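Local coordinates for pyrrolysyl-tRNA synthetase (Desulfitobacterium hafniense, PDB 3DSQ) that ligates pyrrolysine to its cognate tRNA as an ATP-dependent class II aminoacyl-tRNA synthetase that works as a homodimer, at the interface of chains A and B. Coordinates in Å, arbitrary orientation; residue numbers count along the deposited sequence, not the author numbering. Chains: chain A/B, Pyrrolysyl-tRNA synthetase.

The interface of chains A and B. Residues chain A 94, 134, 138, 141-142; chain B 276-278, 280, 284-285.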
ATOM      1  N   THR A  94       6.458   1.193  -5.489  1.00 22.10           N
ATOM      2  CA  THR A  94       6.385   2.230  -6.512  1.00 18.59           C
ATOM      3  C   THR A  94       5.063   2.990  -6.542  1.00 18.57           C
ATOM      4  O   THR A  94       4.099   2.628  -5.868  1.00 17.27           O
ATOM      5  CB  THR A  94       6.665   1.589  -7.889  1.00 18.87           C
ATOM      6  OG1 THR A  94       5.740   0.514  -8.119  1.00 18.94           O
ATOM      7  CG2 THR A  94       8.108   1.015  -7.928  1.00 19.12           C
ATOM      8  N   ASN A 134       5.974  -0.153 -13.775  1.00 27.53           N
ATOM      9  CA  ASN A 134       6.857   0.313 -12.701  1.00 27.21           C
ATOM     10  C   ASN A 134       8.055  -0.618 -12.511  1.00 25.46           C
ATOM     11  O   ASN A 134       9.147  -0.165 -12.187  1.00 25.15           O
ATOM     12  CB  ASN A 134       6.099   0.399 -11.386  1.00 24.93           C
ATOM     13  CG  ASN A 134       5.159   1.569 -11.337  1.00 26.27           C
ATOM     14  OD1 ASN A 134       4.972   2.275 -12.333  1.00 28.55           O
ATOM     15  ND2 ASN A 134       4.553   1.787 -10.177  1.00 23.30           N
ATOM     16  N   LEU A 138      12.158   0.105 -12.896  1.00 30.57           N
ATOM     17  CA  LEU A 138      13.189  -0.233 -11.917  1.00 32.60           C
ATOM     18  C   LEU A 138      14.243  -1.173 -12.506  1.00 31.88           C
ATOM     19  O   LEU A 138      15.405  -1.126 -12.122  1.00 32.97           O
ATOM     20  CB  LEU A 138      12.563  -0.852 -10.669  1.00 32.36           C
ATOM     21  CG  LEU A 138      11.789   0.129  -9.778  1.00 33.16           C
ATOM     22  CD1 LEU A 138      11.360  -0.584  -8.515  1.00 32.32           C
ATOM     23  CD2 LEU A 138      12.657   1.322  -9.435  1.00 33.52           C
ATOM     24  N   GLU A 141      16.811   0.942 -14.478  1.00 33.69           N
ATOM     25  CA  GLU A 141      17.624   1.709 -13.551  1.00 32.94           C
ATOM     26  C   GLU A 141      18.577   0.810 -12.759  1.00 31.78           C
ATOM     27  O   GLU A 141      19.770   1.077 -12.672  1.00 32.20           O
ATOM     28  CB  GLU A 141      16.724   2.475 -12.577  1.00 34.61           C
ATOM     29  CG  GLU A 141      15.949   3.639 -13.180  1.00 41.11           C
ATOM     30  CD  GLU A 141      16.537   4.985 -12.791  1.00 46.55           C
ATOM     31  OE1 GLU A 141      17.582   5.378 -13.361  1.00 46.86           O
ATOM     32  OE2 GLU A 141      15.957   5.644 -11.894  1.00 48.02           O
ATOM     33  N   LEU A 142      18.052  -0.262 -12.186  1.00 31.94           N
ATOM     34  CA  LEU A 142      18.877  -1.147 -11.376  1.00 31.98           C
ATOM     35  C   LEU A 142      19.968  -1.878 -12.148  1.00 33.15           C
ATOM     36  O   LEU A 142      21.062  -2.107 -11.627  1.00 33.34           O
ATOM     37  CB  LEU A 142      17.984  -2.143 -10.628  1.00 27.26           C
ATOM     38  CG  LEU A 142      17.122  -1.515  -9.521  1.00 27.22           C
ATOM     39  CD1 LEU A 142      16.290  -2.583  -8.827  1.00 24.96           C
ATOM     40  CD2 LEU A 142      18.020  -0.809  -8.506  1.00 26.05           C
TER
ATOM     41  N   SER B 276       8.255   5.400  -5.375  1.00 22.91           N
ATOM     42  CA  SER B 276       8.963   6.128  -6.407  1.00 25.28           C
ATOM     43  C   SER B 276       9.555   5.290  -7.514  1.00 24.94           C
ATOM     44  O   SER B 276       9.768   4.091  -7.359  1.00 25.29           O
ATOM     45  CB  SER B 276      10.091   6.930  -5.750  1.00 27.32           C
ATOM     46  OG  SER B 276      10.771   7.740  -6.688  1.00 30.61           O
ATOM     47  N   LEU B 277       9.830   5.955  -8.630  1.00 23.61           N
ATOM     48  CA  LEU B 277      10.465   5.333  -9.779  1.00 23.32           C
ATOM     49  C   LEU B 277      11.819   6.008  -9.955  1.00 21.90           C
ATOM     50  O   LEU B 277      12.608   5.597 -10.795  1.00 23.22           O
ATOM     51  CB  LEU B 277       9.637   5.519 -11.056  1.00 22.62           C
ATOM     52  CG  LEU B 277       8.315   4.746 -11.149  1.00 24.51           C
ATOM     53  CD1 LEU B 277       7.688   4.964 -12.522  1.00 25.11           C
ATOM     54  CD2 LEU B 277       8.564   3.266 -10.907  1.00 22.18           C
ATOM     55  N   SER B 278      12.085   7.035  -9.150  1.00 22.62           N
ATOM     56  CA  SER B 278      13.350   7.782  -9.231  1.00 23.84           C
ATOM     57  C   SER B 278      14.313   7.509  -8.070  1.00 24.81           C
ATOM     58  O   SER B 278      15.524   7.703  -8.193  1.00 21.30           O
ATOM     59  CB  SER B 278      13.068   9.286  -9.288  1.00 23.73           C
ATOM     60  OG  SER B 278      12.457   9.627 -10.518  1.00 29.30           O
ATOM     61  N   LEU B 280      15.115   4.852  -4.435  1.00 24.68           N
ATOM     62  CA  LEU B 280      14.907   3.522  -3.889  1.00 25.61           C
ATOM     63  C   LEU B 280      15.643   3.504  -2.562  1.00 25.17           C
ATOM     64  O   LEU B 280      16.842   3.760  -2.518  1.00 25.46           O
ATOM     65  CB  LEU B 280      15.493   2.445  -4.804  1.00 26.82           C
ATOM     66  CG  LEU B 280      14.929   1.015  -4.769  1.00 30.35           C
ATOM     67  CD1 LEU B 280      16.057   0.050  -5.094  1.00 29.94           C
ATOM     68  CD2 LEU B 280      14.316   0.669  -3.428  1.00 28.79           C
ATOM     69  N   ARG B 284      18.840   8.143  -4.887  1.00 24.38           N
ATOM     70  CA  ARG B 284      18.422   8.553  -6.232  1.00 24.50           C
ATOM     71  C   ARG B 284      19.039   7.517  -7.160  1.00 25.84           C
ATOM     72  O   ARG B 284      20.221   7.211  -7.043  1.00 28.27           O
ATOM     73  CB  ARG B 284      18.957   9.955  -6.549  1.00 25.38           C
ATOM     74  CG  ARG B 284      18.577  10.495  -7.928  1.00 26.25           C
ATOM     75  CD  ARG B 284      17.097  10.859  -8.043  1.00 27.37           C
ATOM     76  NE  ARG B 284      16.820  11.442  -9.355  1.00 28.16           N
ATOM     77  CZ  ARG B 284      16.629  10.749 -10.474  1.00 29.10           C
ATOM     78  NH1 ARG B 284      16.660   9.421 -10.469  1.00 28.29           N
ATOM     79  NH2 ARG B 284      16.446  11.390 -11.620  1.00 30.11           N
ATOM     80  N   LEU B 285      18.259   6.982  -8.093  1.00 28.08           N
ATOM     81  CA  LEU B 285      18.764   5.924  -8.963  1.00 29.31           C
ATOM     82  C   LEU B 285      19.733   6.246 -10.097  1.00 32.74           C
ATOM     83  O   LEU B 285      20.574   5.409 -10.444  1.00 34.79           O
ATOM     84  CB  LEU B 285      17.590   5.114  -9.507  1.00 25.70           C
ATOM     85  CG  LEU B 285      16.832   4.367  -8.398  1.00 24.99           C
ATOM     86  CD1 LEU B 285      15.521   3.847  -8.927  1.00 24.73           C
ATOM     87  CD2 LEU B 285      17.703   3.223  -7.847  1.00 23.66           C
TER
HETATM   88  O   HOH W   1      20.689   3.899 -12.626  1.00 37.03           O
HETATM   89  O   HOH W   2      13.538   6.823 -12.921  1.00 38.17           O
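A:Leu138 meets B:Leu285 methyl to methyl, CD2 lying 3.9 Å from CD1, the side chains crossing at about a right angle. This leucine cluster belongs to the homodimer interface of a class II aminoacyl-tRNA synthetase, where one face of helix 132-142 rests on the partner's C-terminal segment. One turn on, A:Leu142 offers its CD2 to both B:Leu280 CD1 and B:Leu285 CD2. The branched, apolar side chain suits such a seam by presenting two methyls, which B:Leu285 divides between A:Leu138 and A:Leu142.

At the other end, B:Leu277 points a fork of methyls at A:Asn134 and A:Thr94. Its CD2 lies 3.8 Å from A:Thr94 CG2 and faces A:Asn134 CB, while CD1 turns to the amide oxygen OD1. With CG anti to the carbonyl carbon (chi1 -74°), the A:Asn134 side chain reaches A:Thr94, where ND2 donates to the hydroxyl OG1 over 2.7 Å, tilted 15° from the amide plane. Threonine thus supplies a methyl for the leucine and a hydroxyl for the amide; asparagine donates within its chain while CB and OD1 pack across. An alanine at A:Asn134 would probably leave that hydroxyl without its donor and open a gap beside the B:Leu277 methyls.

Toward the rim, A:Glu141 crosses B:Leu285 obliquely, its carboxylate carbon CD 3.5 Å from B:Leu285 CB. The bend at chi2 (-105°) turns the carboxylate toward the partner, with OE2 on the B:Leu277 side; an acid here can reach edge water, and water 2 joins OE2 to the B:Leu277 carbonyl O, 2.6 Å from the water. B:Arg284 NH1 stands 4.1 Å from OE2, too far for a salt bridge but likely to favour the negative charge. Water 1 similarly links the carbonyl oxygens of A:Glu141 and B:Leu285.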